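Local coordinates for 4-oxalmesaconate hydratase (Pseudomonas putida, PDB 5CGZ), which catalyses, as a zinc-containing hydratase, the conversion of oxalomesaconic acid enol to 4-carboxy-4-hydroxy-2-oxoadipic acid, the third step of gallate degradation, at residues F39-E44 with K58-R63; H33-S38 with S77-D82; M68-I73 with Y183-C188; L111-K116 with P124-L129. One frame throughout, in Å; residues are numbered along the deposited sequence. Where two conformers were deposited one is given.

How the contacts relate
Contact 2 joins strands 31-36 and 76-80 at one border of the Rossmann-like sheet, and the chain between them includes helix 56-74, whose first half serves contact 1 and whose later part serves contact 3. Contact 1 is thus nested within the loop that contact 2 closes; their centres lie about 13 Å apart and they touch. Contact 3 brings in the much later helix 179-186 and touches contact 2 through Met68 and Ala71. Contact 4, nested in the loop closed by contact 3 with the two centres about 23 Å apart, reaches the same sheet at strand 110-112. Contact 1 holds the zinc ligand Glu44, and contact 4 packs beside the ligand His123.

Contact 1. Residues F39-E44 with K58-R63; sequences FGERGE and KVKDAR. With ZN (zinc ion), chain C.
Glu41 OE1 accepts a hydrogen bond from Phe39 N (2.9 Å), which fastens the loop back on itself, while Glu41 OE2 lies 3.5 Å from Lys60 CE across the contact. The glutamate chain bends at chi2 (-89°). Lys60 NZ only lies near this carboxylate; its salt bridge is with Asp82. A long lysine suits this place because its extended chain crosses the Phe39 side chain at about a right angle while its tip reaches Asp82. Lys60 CB stands over the ring face, 4.2 Å from the centroid of Phe39, and Lys60 CG is 3.6 Å from Phe39 CD2. An alanine at Phe39 would probably open a gap beside these methylenes and let the lysine chain move more freely. The methylenes of Arg63 run past Phe39, with Arg63 CD 3.4 Å from Phe39 O, and its guanidinium goes on to Ser45 and Glu66. The branched Val59 puts CG1 3.6 Å from Glu41 O. Glu44 OE2, in one of two conformers, binds zinc at 2.0 Å; His10, Asp13, His123 and a water complete the site. The loop leads from strand 31-36 to helix 46-50 and rests against helix 56-74, where Leu48 and Trp49 of helix 46-50 also pack on Val59.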
loop_
_atom_site.group_PDB
_atom_site.type_symbol
_atom_site.label_atom_id
_atom_site.label_comp_id
_atom_site.label_asym_id
_atom_site.label_seq_id
_atom_site.Cartn_x
_atom_site.Cartn_y
_atom_site.Cartn_z
ATOM N N PHE A 39 -24.763 -13.558 -18.142
ATOM C CA PHE A 39 -25.047 -14.898 -17.640
ATOM C C PHE A 39 -23.785 -15.723 -17.396
ATOM O O PHE A 39 -23.876 -16.877 -16.970
ATOM C CB PHE A 39 -25.956 -15.654 -18.617
ATOM C CG PHE A 39 -27.322 -15.037 -18.788
ATOM C CD1 PHE A 39 -28.349 -15.327 -17.898
ATOM C CD2 PHE A 39 -27.582 -14.185 -19.849
ATOM C CE1 PHE A 39 -29.605 -14.771 -18.057
ATOM C CE2 PHE A 39 -28.838 -13.620 -20.020
ATOM C CZ PHE A 39 -29.853 -13.915 -19.127
ATOM N N GLY A 40 -22.615 -15.146 -17.677
ATOM C CA GLY A 40 -21.369 -15.907 -17.628
ATOM C C GLY A 40 -21.380 -16.986 -18.700
ATOM O O GLY A 40 -20.758 -18.045 -18.559
ATOM N N GLU A 41 -22.087 -16.698 -19.790
ATOM C CA GLU A 41 -22.342 -17.685 -20.835
ATOM C C GLU A 41 -21.060 -18.158 -21.544
ATOM O O GLU A 41 -20.960 -19.313 -21.944
ATOM C CB GLU A 41 -23.353 -17.126 -21.855
ATOM C CG GLU A 41 -22.950 -15.825 -22.579
ATOM C CD GLU A 41 -23.378 -14.550 -21.839
ATOM O OE1 GLU A 41 -23.631 -14.610 -20.613
ATOM O OE2 GLU A 41 -23.457 -13.481 -22.485
ATOM N N ARG A 42 -20.068 -17.290 -21.679
ATOM C CA ARG A 42 -18.843 -17.674 -22.384
ATOM C C ARG A 42 -17.714 -18.154 -21.462
ATOM O O ARG A 42 -16.971 -19.074 -21.814
ATOM C CB ARG A 42 -18.351 -16.508 -23.242
ATOM C CG ARG A 42 -19.306 -16.180 -24.389
ATOM C CD ARG A 42 -19.360 -14.686 -24.686
ATOM N NE ARG A 42 -18.062 -14.149 -25.087
ATOM C CZ ARG A 42 -17.599 -14.165 -26.334
ATOM N NH1 ARG A 42 -18.326 -14.709 -27.303
ATOM N NH2 ARG A 42 -16.411 -13.642 -26.613
ATOM N N GLY A 43 -17.580 -17.552 -20.281
ATOM C CA GLY A 43 -16.448 -17.866 -19.422
ATOM C C GLY A 43 -16.731 -18.588 -18.114
ATOM O O GLY A 43 -15.802 -18.962 -17.407
ATOM N N GLU A 44 -18.003 -18.769 -17.772
ATOM C CA GLU A 44 -18.362 -19.458 -16.531
ATOM C C GLU A 44 -19.357 -20.592 -16.814
ATOM O O GLU A 44 -20.230 -20.885 -15.995
ATOM C CB GLU A 44 -18.947 -18.470 -15.501
ATOM C CG GLU A 44 -17.994 -17.325 -15.084
ATOM C CD GLU A 44 -18.507 -16.502 -13.884
ATOM O OE1 GLU A 44 -19.693 -16.639 -13.515
ATOM O OE2 GLU A 44 -17.721 -15.720 -13.296
ATOM N N LYS A 58 -28.436 -21.150 -25.838
ATOM C CA LYS A 58 -28.764 -22.287 -24.989
ATOM C C LYS A 58 -28.126 -22.141 -23.611
ATOM O O LYS A 58 -28.747 -22.460 -22.592
ATOM C CB LYS A 58 -28.317 -23.601 -25.624
ATOM C CG LYS A 58 -29.123 -24.049 -26.856
ATOM C CD LYS A 58 -28.798 -25.514 -27.150
ATOM C CE LYS A 58 -28.955 -25.885 -28.611
ATOM N NZ LYS A 58 -28.523 -27.299 -28.805
ATOM N N VAL A 59 -26.885 -21.659 -23.572
ATOM C CA VAL A 59 -26.210 -21.476 -22.288
ATOM C C VAL A 59 -26.952 -20.440 -21.450
ATOM O O VAL A 59 -27.248 -20.679 -20.273
ATOM C CB VAL A 59 -24.742 -21.056 -22.463
ATOM C CG1 VAL A 59 -24.101 -20.799 -21.097
ATOM C CG2 VAL A 59 -23.986 -22.143 -23.200
ATOM N N LYS A 60 -27.288 -19.312 -22.068
ATOM C CA LYS A 60 -28.015 -18.256 -21.365
ATOM C C LYS A 60 -29.329 -18.768 -20.772
ATOM O O LYS A 60 -29.691 -18.409 -19.642
ATOM C CB LYS A 60 -28.292 -17.069 -22.298
ATOM C CG LYS A 60 -27.051 -16.293 -22.750
ATOM C CD LYS A 60 -27.472 -15.089 -23.598
ATOM C CE LYS A 60 -26.288 -14.413 -24.254
ATOM N NZ LYS A 60 -26.726 -13.186 -24.973
ATOM N N ASP A 61 -30.045 -19.602 -21.528
ATOM C CA ASP A 61 -31.308 -20.156 -21.037
ATOM C C ASP A 61 -31.078 -20.985 -19.788
ATOM O O ASP A 61 -31.803 -20.850 -18.802
ATOM C CB ASP A 61 -32.004 -21.017 -22.104
ATOM C CG ASP A 61 -32.605 -20.190 -23.227
ATOM O OD1 ASP A 61 -32.829 -18.972 -23.030
ATOM O OD2 ASP A 61 -32.857 -20.765 -24.308
ATOM N N ALA A 62 -30.072 -21.855 -19.832
ATOM C CA ALA A 62 -29.766 -22.693 -18.679
ATOM C C ALA A 62 -29.360 -21.827 -17.472
ATOM O O ALA A 62 -29.852 -22.023 -16.356
ATOM C CB ALA A 62 -28.671 -23.696 -19.030
ATOM N N ARG A 63 -28.482 -20.855 -17.702
ATOM C CA ARG A 63 -28.036 -19.962 -16.629
ATOM C C ARG A 63 -29.194 -19.144 -16.043
ATOM O O ARG A 63 -29.286 -18.971 -14.826
ATOM C CB ARG A 63 -26.948 -19.015 -17.141
ATOM C CG ARG A 63 -25.649 -19.693 -17.547
ATOM C CD ARG A 63 -24.802 -20.058 -16.342
ATOM N NE ARG A 63 -25.078 -21.398 -15.828
ATOM C CZ ARG A 63 -24.405 -22.491 -16.184
ATOM N NH1 ARG A 63 -23.418 -22.417 -17.072
ATOM N NH2 ARG A 63 -24.724 -23.665 -15.655
HETATM ZN ZN ZN C . -18.271 -14.132 -12.288
HETATM O O HOH W 1 -17.363 -16.230 -11.297
#

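Contact 2. Residues H33-S38 with S77-D82; sequences HVVCLS and SVEFFD
Strands 33-36 and 77-80 are parallel neighbours at the border of the Rossmann-like sheet, joined through helix 56-74 as a beta-alpha-beta crossover, with their axes 20° apart. Backbone bonds alternate between them: Val34 N to Ser77 O, Glu79 N to Val34 O (2.9 Å), Cys36 N to Glu79 O, and Phe81 N to Cys36 O. A water also bridges Cys36 O and Asp82 N. On the face of His33 and Val35, the imidazole is gripped at both nitrogens. His33 ND1 shares a hydrogen bond of 2.7 Å with Ser77 OG, and His33 NE2 donates one of 2.5 Å to the anti lone pair of Glu79 OE1. The carboxylate plane is turned 64° from the ring, yet OE1 stays near the ring plane. In His33, chi1 (-174°) sets CG anti to the backbone N, and from there the ring nitrogens meet Ser77 and Glu79. Farther on, Val35 CG1 makes a CH-pi contact over the face of Phe81, 3.9 Å from its centroid. The other face of the sheet carries apolar residues: Cys36 CB meets Phe80 CD1 at 3.7 Å, and helix 56-74 covers Val78 and Phe80. Glu79 OE1 also forms a salt bridge with Arg104, which probably takes up part of the carboxylate charge, so the histidine need not be protonated; a proton on NE2 suffices for this bond, while Ser77 and Glu79 together fix the rotation of the ring.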
loop_
_atom_site.group_PDB
_atom_site.type_symbol
_atom_site.label_atom_id
_atom_site.label_comp_id
_atom_site.label_asym_id
_atom_site.label_seq_id
_atom_site.Cartn_x
_atom_site.Cartn_y
_atom_site.Cartn_z
ATOM N N HIS A 33 -33.127 -7.141 -4.291
ATOM C CA HIS A 33 -33.119 -7.199 -5.753
ATOM C C HIS A 33 -31.724 -7.487 -6.303
ATOM O O HIS A 33 -30.739 -6.873 -5.882
ATOM C CB HIS A 33 -33.636 -5.888 -6.353
ATOM C CG HIS A 33 -33.786 -5.938 -7.843
ATOM N ND1 HIS A 33 -34.623 -6.837 -8.477
ATOM C CD2 HIS A 33 -33.192 -5.221 -8.828
ATOM C CE1 HIS A 33 -34.543 -6.663 -9.785
ATOM N NE2 HIS A 33 -33.680 -5.687 -10.026
ATOM N N VAL A 34 -31.654 -8.399 -7.263
ATOM C CA VAL A 34 -30.399 -8.769 -7.900
ATOM C C VAL A 34 -30.398 -8.362 -9.372
ATOM O O VAL A 34 -31.329 -8.688 -10.118
ATOM C CB VAL A 34 -30.148 -10.286 -7.791
ATOM C CG1 VAL A 34 -28.874 -10.695 -8.534
ATOM C CG2 VAL A 34 -30.064 -10.698 -6.336
ATOM N N VAL A 35 -29.364 -7.634 -9.781
ATOM C CA VAL A 35 -29.094 -7.427 -11.199
ATOM C C VAL A 35 -27.934 -8.326 -11.633
ATOM O O VAL A 35 -26.829 -8.217 -11.092
ATOM C CB VAL A 35 -28.731 -5.969 -11.528
ATOM C CG1 VAL A 35 -28.294 -5.855 -12.987
ATOM C CG2 VAL A 35 -29.893 -5.033 -11.241
ATOM N N CYS A 36 -28.191 -9.212 -12.594
ATOM C CA CYS A 36 -27.140 -9.985 -13.254
ATOM C C CYS A 36 -26.798 -9.335 -14.582
ATOM O O CYS A 36 -27.608 -9.352 -15.507
ATOM C CB CYS A 36 -27.576 -11.426 -13.488
ATOM S SG CYS A 36 -27.975 -12.343 -12.000
ATOM N N LEU A 37 -25.603 -8.766 -14.687
ATOM C CA LEU A 37 -25.252 -8.006 -15.881
ATOM C C LEU A 37 -25.131 -8.925 -17.097
ATOM O O LEU A 37 -25.467 -8.534 -18.218
ATOM C CB LEU A 37 -23.955 -7.220 -15.663
ATOM C CG LEU A 37 -24.022 -6.127 -14.584
ATOM C CD1 LEU A 37 -22.636 -5.558 -14.290
ATOM C CD2 LEU A 37 -24.983 -5.015 -14.986
ATOM N N SER A 38 -24.656 -10.145 -16.866
ATOM C CA SER A 38 -24.534 -11.141 -17.928
ATOM C C SER A 38 -24.834 -12.508 -17.334
ATOM O O SER A 38 -25.119 -12.609 -16.147
ATOM C CB SER A 38 -23.135 -11.116 -18.557
ATOM O OG SER A 38 -22.196 -11.774 -17.718
ATOM N N SER A 77 -35.768 -10.828 -5.822
ATOM C CA SER A 77 -36.132 -10.695 -7.224
ATOM C C SER A 77 -34.839 -10.564 -8.024
ATOM O O SER A 77 -33.802 -10.189 -7.470
ATOM C CB SER A 77 -37.049 -9.494 -7.449
ATOM O OG SER A 77 -36.435 -8.289 -7.028
ATOM N N VAL A 78 -34.888 -10.887 -9.312
ATOM C CA VAL A 78 -33.692 -10.833 -10.150
ATOM C C VAL A 78 -34.028 -10.364 -11.565
ATOM O O VAL A 78 -35.069 -10.723 -12.117
ATOM C CB VAL A 78 -32.991 -12.209 -10.211
ATOM C CG1 VAL A 78 -33.947 -13.268 -10.731
ATOM C CG2 VAL A 78 -31.724 -12.136 -11.075
ATOM N N GLU A 79 -33.163 -9.533 -12.138
ATOM C CA GLU A 79 -33.317 -9.147 -13.535
ATOM C C GLU A 79 -31.995 -9.341 -14.260
ATOM O O GLU A 79 -30.933 -9.403 -13.629
ATOM C CB GLU A 79 -33.809 -7.702 -13.665
ATOM C CG GLU A 79 -32.782 -6.646 -13.330
ATOM C CD GLU A 79 -33.355 -5.239 -13.401
ATOM O OE1 GLU A 79 -33.629 -4.643 -12.333
ATOM O OE2 GLU A 79 -33.527 -4.724 -14.523
ATOM N N PHE A 80 -32.067 -9.435 -15.585
ATOM C CA PHE A 80 -30.913 -9.786 -16.404
ATOM C C PHE A 80 -30.646 -8.740 -17.486
ATOM O O PHE A 80 -31.452 -8.586 -18.397
ATOM C CB PHE A 80 -31.140 -11.167 -17.032
ATOM C CG PHE A 80 -31.455 -12.233 -16.023
ATOM C CD1 PHE A 80 -30.434 -12.903 -15.362
ATOM C CD2 PHE A 80 -32.770 -12.550 -15.715
ATOM C CE1 PHE A 80 -30.717 -13.878 -14.422
ATOM C CE2 PHE A 80 -33.059 -13.527 -14.776
ATOM C CZ PHE A 80 -32.029 -14.191 -14.128
ATOM N N PHE A 81 -29.534 -8.013 -17.390
ATOM C CA PHE A 81 -29.228 -7.003 -18.400
ATOM C C PHE A 81 -28.762 -7.645 -19.702
ATOM O O PHE A 81 -28.849 -7.025 -20.759
ATOM C CB PHE A 81 -28.151 -6.020 -17.922
ATOM C CG PHE A 81 -28.666 -4.916 -17.044
ATOM C CD1 PHE A 81 -29.892 -5.025 -16.405
ATOM C CD2 PHE A 81 -27.915 -3.762 -16.860
ATOM C CE1 PHE A 81 -30.358 -4.001 -15.589
ATOM C CE2 PHE A 81 -28.373 -2.740 -16.051
ATOM C CZ PHE A 81 -29.596 -2.861 -15.408
ATOM N N ASP A 82 -28.231 -8.862 -19.612
ATOM C CA ASP A 82 -27.734 -9.588 -20.781
ATOM C C ASP A 82 -26.787 -8.773 -21.671
ATOM O O ASP A 82 -27.029 -8.644 -22.877
ATOM C CB ASP A 82 -28.920 -10.088 -21.617
ATOM C CG ASP A 82 -28.503 -11.072 -22.711
ATOM O OD1 ASP A 82 -27.459 -11.745 -22.566
ATOM O OD2 ASP A 82 -29.220 -11.169 -23.724
HETATM O O HOH W 2 -27.775 -11.105 -17.858
#

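Contact 3. Residues M68-I73 with Y183-C188; sequences MAAAEI and YAAIQC
Ile73 CD1 reaches Cys188 SG at 3.6 Å, the closest side-chain approach between these two segments, and also lies 3.7 Å from Ala184 O. Its other branch, CG2, is turned to the methyl of Ala184, 4.0 Å from that CB, so the one isoleucine spreads over both residues. The branching suits this: with CG1 anti to the carbonyl carbon (chi1 -69°), CG2 falls anti to the backbone N, and the two arms diverge toward different partners. An alanine in place of Ile73 would probably open a gap between the segments, leaving Cys188 SG and the Ala184 methyl without the branches that cover them. Cys188 SG, a small polarisable sulfur, touches Ala69 CB as well, at 3.9 Å. Deeper in, Ala70 CB and Ala185 CB meet at 4.0 Å. Their CA atoms are only 4.4 Å apart, and methyl side chains suit such close backbones. No hydrogen bond crosses the interface, which is held by apolar packing. One shell out, Val15 of helix 13-27 packs against both Ala70 and Ala185. Ala71 points away, onto Val78, and Met68 packs on Phe80 of strand 76-80, while Ile186 and Tyr183 pack on Trp196 of helix 193-212. This is alanine-rich helix packing in the helical layer over the Rossmann-like sheet, joining helix 56-74 to the later helix 179-186.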
loop_
_atom_site.group_PDB
_atom_site.type_symbol
_atom_site.label_atom_id
_atom_site.label_comp_id
_atom_site.label_asym_id
_atom_site.label_seq_id
_atom_site.Cartn_x
_atom_site.Cartn_y
_atom_site.Cartn_z
ATOM N N MET A 68 -32.924 -17.815 -11.581
ATOM C CA MET A 68 -34.294 -17.601 -11.126
ATOM C C MET A 68 -34.669 -18.579 -10.024
ATOM O O MET A 68 -35.337 -18.200 -9.065
ATOM C CB MET A 68 -35.269 -17.715 -12.289
ATOM C CG MET A 68 -35.305 -16.469 -13.153
ATOM S SD MET A 68 -36.241 -16.758 -14.664
ATOM C CE MET A 68 -36.416 -15.075 -15.266
ATOM N N ALA A 69 -34.225 -19.827 -10.150
ATOM C CA ALA A 69 -34.490 -20.822 -9.112
ATOM C C ALA A 69 -33.782 -20.444 -7.808
ATOM O O ALA A 69 -34.370 -20.511 -6.729
ATOM C CB ALA A 69 -34.056 -22.214 -9.576
ATOM N N ALA A 70 -32.520 -20.030 -7.912
ATOM C CA ALA A 70 -31.752 -19.632 -6.730
ATOM C C ALA A 70 -32.369 -18.405 -6.060
ATOM O O ALA A 70 -32.508 -18.355 -4.832
ATOM C CB ALA A 70 -30.293 -19.355 -7.102
ATOM N N ALA A 71 -32.733 -17.416 -6.869
ATOM C CA ALA A 71 -33.335 -16.194 -6.346
ATOM C C ALA A 71 -34.605 -16.488 -5.553
ATOM O O ALA A 71 -34.845 -15.882 -4.509
ATOM C CB ALA A 71 -33.633 -15.215 -7.478
ATOM N N GLU A 72 -35.410 -17.418 -6.065
ATOM C CA GLU A 72 -36.669 -17.806 -5.429
ATOM C C GLU A 72 -36.394 -18.388 -4.047
ATOM O O GLU A 72 -37.026 -18.014 -3.063
ATOM C CB GLU A 72 -37.426 -18.819 -6.305
ATOM C CG GLU A 72 -38.911 -19.005 -5.966
ATOM C CD GLU A 72 -39.184 -20.182 -5.034
ATOM O OE1 GLU A 72 -38.280 -21.029 -4.845
ATOM O OE2 GLU A 72 -40.308 -20.261 -4.491
ATOM N N ILE A 73 -35.431 -19.299 -3.988
ATOM C CA ILE A 73 -35.014 -19.919 -2.730
ATOM C C ILE A 73 -34.490 -18.892 -1.719
ATOM O O ILE A 73 -34.811 -18.957 -0.530
ATOM C CB ILE A 73 -33.918 -20.978 -2.968
ATOM C CG1 ILE A 73 -34.497 -22.183 -3.714
ATOM C CG2 ILE A 73 -33.259 -21.379 -1.647
ATOM C CD1 ILE A 73 -33.464 -23.180 -4.186
ATOM N N TYR A 183 -27.225 -22.824 0.840
ATOM C CA TYR A 183 -26.753 -24.081 0.273
ATOM C C TYR A 183 -27.751 -24.674 -0.731
ATOM O O TYR A 183 -27.355 -25.260 -1.743
ATOM C CB TYR A 183 -26.457 -25.101 1.375
ATOM C CG TYR A 183 -25.807 -26.342 0.814
ATOM C CD1 TYR A 183 -24.526 -26.287 0.270
ATOM C CD2 TYR A 183 -26.484 -27.559 0.787
ATOM C CE1 TYR A 183 -23.925 -27.414 -0.265
ATOM C CE2 TYR A 183 -25.890 -28.695 0.249
ATOM C CZ TYR A 183 -24.615 -28.611 -0.277
ATOM O OH TYR A 183 -24.024 -29.726 -0.809
ATOM N N ALA A 184 -29.043 -24.527 -0.453
ATOM C CA ALA A 184 -30.056 -24.966 -1.411
ATOM C C ALA A 184 -29.954 -24.153 -2.698
ATOM O O ALA A 184 -30.091 -24.693 -3.795
ATOM C CB ALA A 184 -31.455 -24.854 -0.812
ATOM N N ALA A 185 -29.695 -22.854 -2.573
ATOM C CA ALA A 185 -29.491 -22.028 -3.765
ATOM C C ALA A 185 -28.234 -22.483 -4.510
ATOM O O ALA A 185 -28.210 -22.558 -5.738
ATOM C CB ALA A 185 -29.386 -20.556 -3.389
ATOM N N ILE A 186 -27.186 -22.783 -3.751
ATOM C CA ILE A 186 -25.938 -23.271 -4.328
ATOM C C ILE A 186 -26.172 -24.533 -5.166
ATOM O O ILE A 186 -25.590 -24.702 -6.243
ATOM C CB ILE A 186 -24.897 -23.539 -3.211
ATOM C CG1 ILE A 186 -24.130 -22.249 -2.895
ATOM C CG2 ILE A 186 -23.925 -24.641 -3.600
ATOM C CD1 ILE A 186 -23.118 -22.412 -1.785
ATOM N N GLN A 187 -27.047 -25.410 -4.680
ATOM C CA GLN A 187 -27.337 -26.654 -5.386
ATOM C C GLN A 187 -28.088 -26.444 -6.705
ATOM O O GLN A 187 -28.157 -27.351 -7.525
ATOM C CB GLN A 187 -28.119 -27.599 -4.476
ATOM C CG GLN A 187 -27.243 -28.211 -3.394
ATOM C CD GLN A 187 -27.973 -29.214 -2.534
ATOM O OE1 GLN A 187 -27.546 -30.359 -2.417
ATOM N NE2 GLN A 187 -29.064 -28.786 -1.911
ATOM N N CYS A 188 -28.634 -25.252 -6.920
ATOM C CA CYS A 188 -29.202 -24.917 -8.223
ATOM C C CYS A 188 -28.118 -24.737 -9.284
ATOM O O CYS A 188 -28.408 -24.760 -10.474
ATOM C CB CYS A 188 -30.043 -23.642 -8.149
ATOM S SG CYS A 188 -31.487 -23.768 -7.115
#

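Contact 4. Residues L111-K116 with P124-L129; sequences LSHSLK and PLAMHL
Met127 and Leu115 bury the most surface here, followed by Pro124. Met127 points from its helix toward the loop and curls round the carbonyl of His113: its CB lies 3.1 Å from His113 O, and its CE comes to 3.2 Å of the same oxygen. The curl arises because CG stands anti to the backbone N (chi1 172°) and the chain then bends at chi2 and chi3. A flexible methionine can follow such a course, with SD 3.8 Å from Ser112 CB. Val154 and Ala156 of strand 154-157 meet it too. Leu115 crosses Met127 at about a right angle, with CD2 3.6 Å from Met127 CG. That same methyl sits over the centre of the His128 ring, 3.5 Å from the centroid and 13° off the normal, a close CH-pi contact; a branched leucine can offer one methyl to both the methionine chain and the histidine ring. The segments join the exit of strand 110-112 in the Rossmann-like fold to the first turns of helix 122-138, whose His123, next to Pro124, is a zinc ligand. His113 stacks on His123 and touches Asp13, both zinc ligands, and so belongs to the second shell; its NE2 is held by Ala9 N. The small Ala126 has CB 3.8 Å from His113 CD2. Pro124, in the first helical turn where the lack of an N-H costs no helical bond, lays CB 3.3 Å from Leu115 O. Its CA makes a CA-H...O contact with Ser114 O, while Ser114 OG hydrogen-bonds to Lys116 O (2.7 Å).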
loop_
_atom_site.group_PDB
_atom_site.type_symbol
_atom_site.label_atom_id
_atom_site.label_comp_id
_atom_site.label_asym_id
_atom_site.label_seq_id
_atom_site.Cartn_x
_atom_site.Cartn_y
_atom_site.Cartn_z
ATOM N N LEU A 111 -24.278 -4.774 -2.767
ATOM C CA LEU A 111 -23.206 -5.768 -2.788
ATOM C C LEU A 111 -22.729 -5.973 -4.221
ATOM O O LEU A 111 -23.548 -6.118 -5.135
ATOM C CB LEU A 111 -23.684 -7.102 -2.205
ATOM C CG LEU A 111 -24.406 -7.081 -0.862
ATOM C CD1 LEU A 111 -24.663 -8.500 -0.394
ATOM C CD2 LEU A 111 -23.577 -6.320 0.159
ATOM N N SER A 112 -21.416 -5.972 -4.434
ATOM C CA SER A 112 -20.886 -6.311 -5.752
ATOM C C SER A 112 -19.465 -6.868 -5.607
ATOM O O SER A 112 -19.065 -7.258 -4.504
ATOM C CB SER A 112 -20.928 -5.096 -6.690
ATOM O OG SER A 112 -20.767 -5.497 -8.046
ATOM N N HIS A 113 -18.712 -6.898 -6.708
ATOM C CA HIS A 113 -17.399 -7.572 -6.747
ATOM C C HIS A 113 -16.239 -6.714 -6.234
ATOM O O HIS A 113 -16.358 -5.500 -6.123
ATOM C CB HIS A 113 -17.069 -8.013 -8.180
ATOM C CG HIS A 113 -18.042 -8.991 -8.759
ATOM N ND1 HIS A 113 -17.822 -10.357 -8.751
ATOM C CD2 HIS A 113 -19.226 -8.813 -9.386
ATOM C CE1 HIS A 113 -18.831 -10.969 -9.337
ATOM N NE2 HIS A 113 -19.701 -10.053 -9.736
ATOM N N SER A 114 -15.103 -7.350 -5.959
ATOM C CA SER A 114 -13.891 -6.617 -5.598
ATOM C C SER A 114 -13.434 -5.763 -6.774
ATOM O O SER A 114 -13.713 -6.091 -7.931
ATOM C CB SER A 114 -12.773 -7.587 -5.175
ATOM O OG SER A 114 -12.404 -8.448 -6.247
ATOM N N LEU A 115 -12.714 -4.681 -6.487
ATOM C CA LEU A 115 -12.281 -3.752 -7.537
ATOM C C LEU A 115 -11.018 -4.221 -8.256
ATOM O O LEU A 115 -10.643 -3.663 -9.275
ATOM C CB LEU A 115 -12.064 -2.347 -6.958
ATOM C CG LEU A 115 -13.329 -1.475 -7.050
ATOM C CD1 LEU A 115 -13.074 -0.042 -6.651
ATOM C CD2 LEU A 115 -13.902 -1.529 -8.473
ATOM N N LYS A 116 -10.362 -5.245 -7.721
ATOM C CA LYS A 116 -9.276 -5.897 -8.439
ATOM C C LYS A 116 -9.581 -7.381 -8.537
ATOM O O LYS A 116 -10.158 -7.967 -7.617
ATOM C CB LYS A 116 -7.928 -5.675 -7.749
ATOM C CG LYS A 116 -7.506 -4.214 -7.696
ATOM C CD LYS A 116 -6.073 -4.074 -7.192
ATOM C CE LYS A 116 -5.600 -2.619 -7.207
ATOM N NZ LYS A 116 -4.131 -2.503 -6.938
ATOM N N PRO A 124 -14.417 -6.589 -11.660
ATOM C CA PRO A 124 -14.287 -5.174 -11.271
ATOM C C PRO A 124 -15.159 -4.240 -12.120
ATOM O O PRO A 124 -15.634 -3.225 -11.611
ATOM C CB PRO A 124 -12.789 -4.877 -11.492
ATOM C CG PRO A 124 -12.117 -6.222 -11.409
ATOM C CD PRO A 124 -13.114 -7.181 -12.024
ATOM N N LEU A 125 -15.366 -4.564 -13.394
ATOM C CA LEU A 125 -16.225 -3.720 -14.219
ATOM C C LEU A 125 -17.622 -3.631 -13.601
ATOM O O LEU A 125 -18.207 -2.555 -13.521
ATOM C CB LEU A 125 -16.310 -4.247 -15.649
ATOM C CG LEU A 125 -17.318 -3.509 -16.543
ATOM C CD1 LEU A 125 -17.022 -2.010 -16.597
ATOM C CD2 LEU A 125 -17.311 -4.112 -17.944
ATOM N N ALA A 126 -18.140 -4.768 -13.146
ATOM C CA ALA A 126 -19.445 -4.807 -12.490
ATOM C C ALA A 126 -19.481 -3.875 -11.279
ATOM O O ALA A 126 -20.457 -3.141 -11.077
ATOM C CB ALA A 126 -19.791 -6.238 -12.066
ATOM N N MET A 127 -18.421 -3.899 -10.470
ATOM C CA MET A 127 -18.399 -3.045 -9.283
ATOM C C MET A 127 -18.266 -1.565 -9.668
ATOM O O MET A 127 -18.875 -0.699 -9.030
ATOM C CB MET A 127 -17.276 -3.468 -8.326
ATOM C CG MET A 127 -17.064 -2.506 -7.147
ATOM S SD MET A 127 -18.519 -2.242 -6.100
ATOM C CE MET A 127 -18.183 -3.329 -4.701
ATOM N N HIS A 128 -17.493 -1.267 -10.712
ATOM C CA HIS A 128 -17.381 0.116 -11.181
ATOM C C HIS A 128 -18.720 0.632 -11.712
ATOM O O HIS A 128 -19.080 1.785 -11.467
ATOM C CB HIS A 128 -16.298 0.243 -12.258
ATOM C CG HIS A 128 -14.928 0.442 -11.693
ATOM N ND1 HIS A 128 -13.842 -0.316 -12.075
ATOM C CD2 HIS A 128 -14.473 1.305 -10.752
ATOM C CE1 HIS A 128 -12.775 0.077 -11.400
ATOM N NE2 HIS A 128 -13.132 1.057 -10.590
ATOM N N LEU A 129 -19.455 -0.226 -12.423
ATOM C CA LEU A 129 -20.814 0.110 -12.858
ATOM C C LEU A 129 -21.711 0.388 -11.660
ATOM O O LEU A 129 -22.419 1.395 -11.617
ATOM C CB LEU A 129 -21.415 -1.019 -13.697
ATOM C CG LEU A 129 -20.996 -1.004 -15.162
ATOM C CD1 LEU A 129 -21.402 -2.307 -15.845
ATOM C CD2 LEU A 129 -21.622 0.205 -15.861
#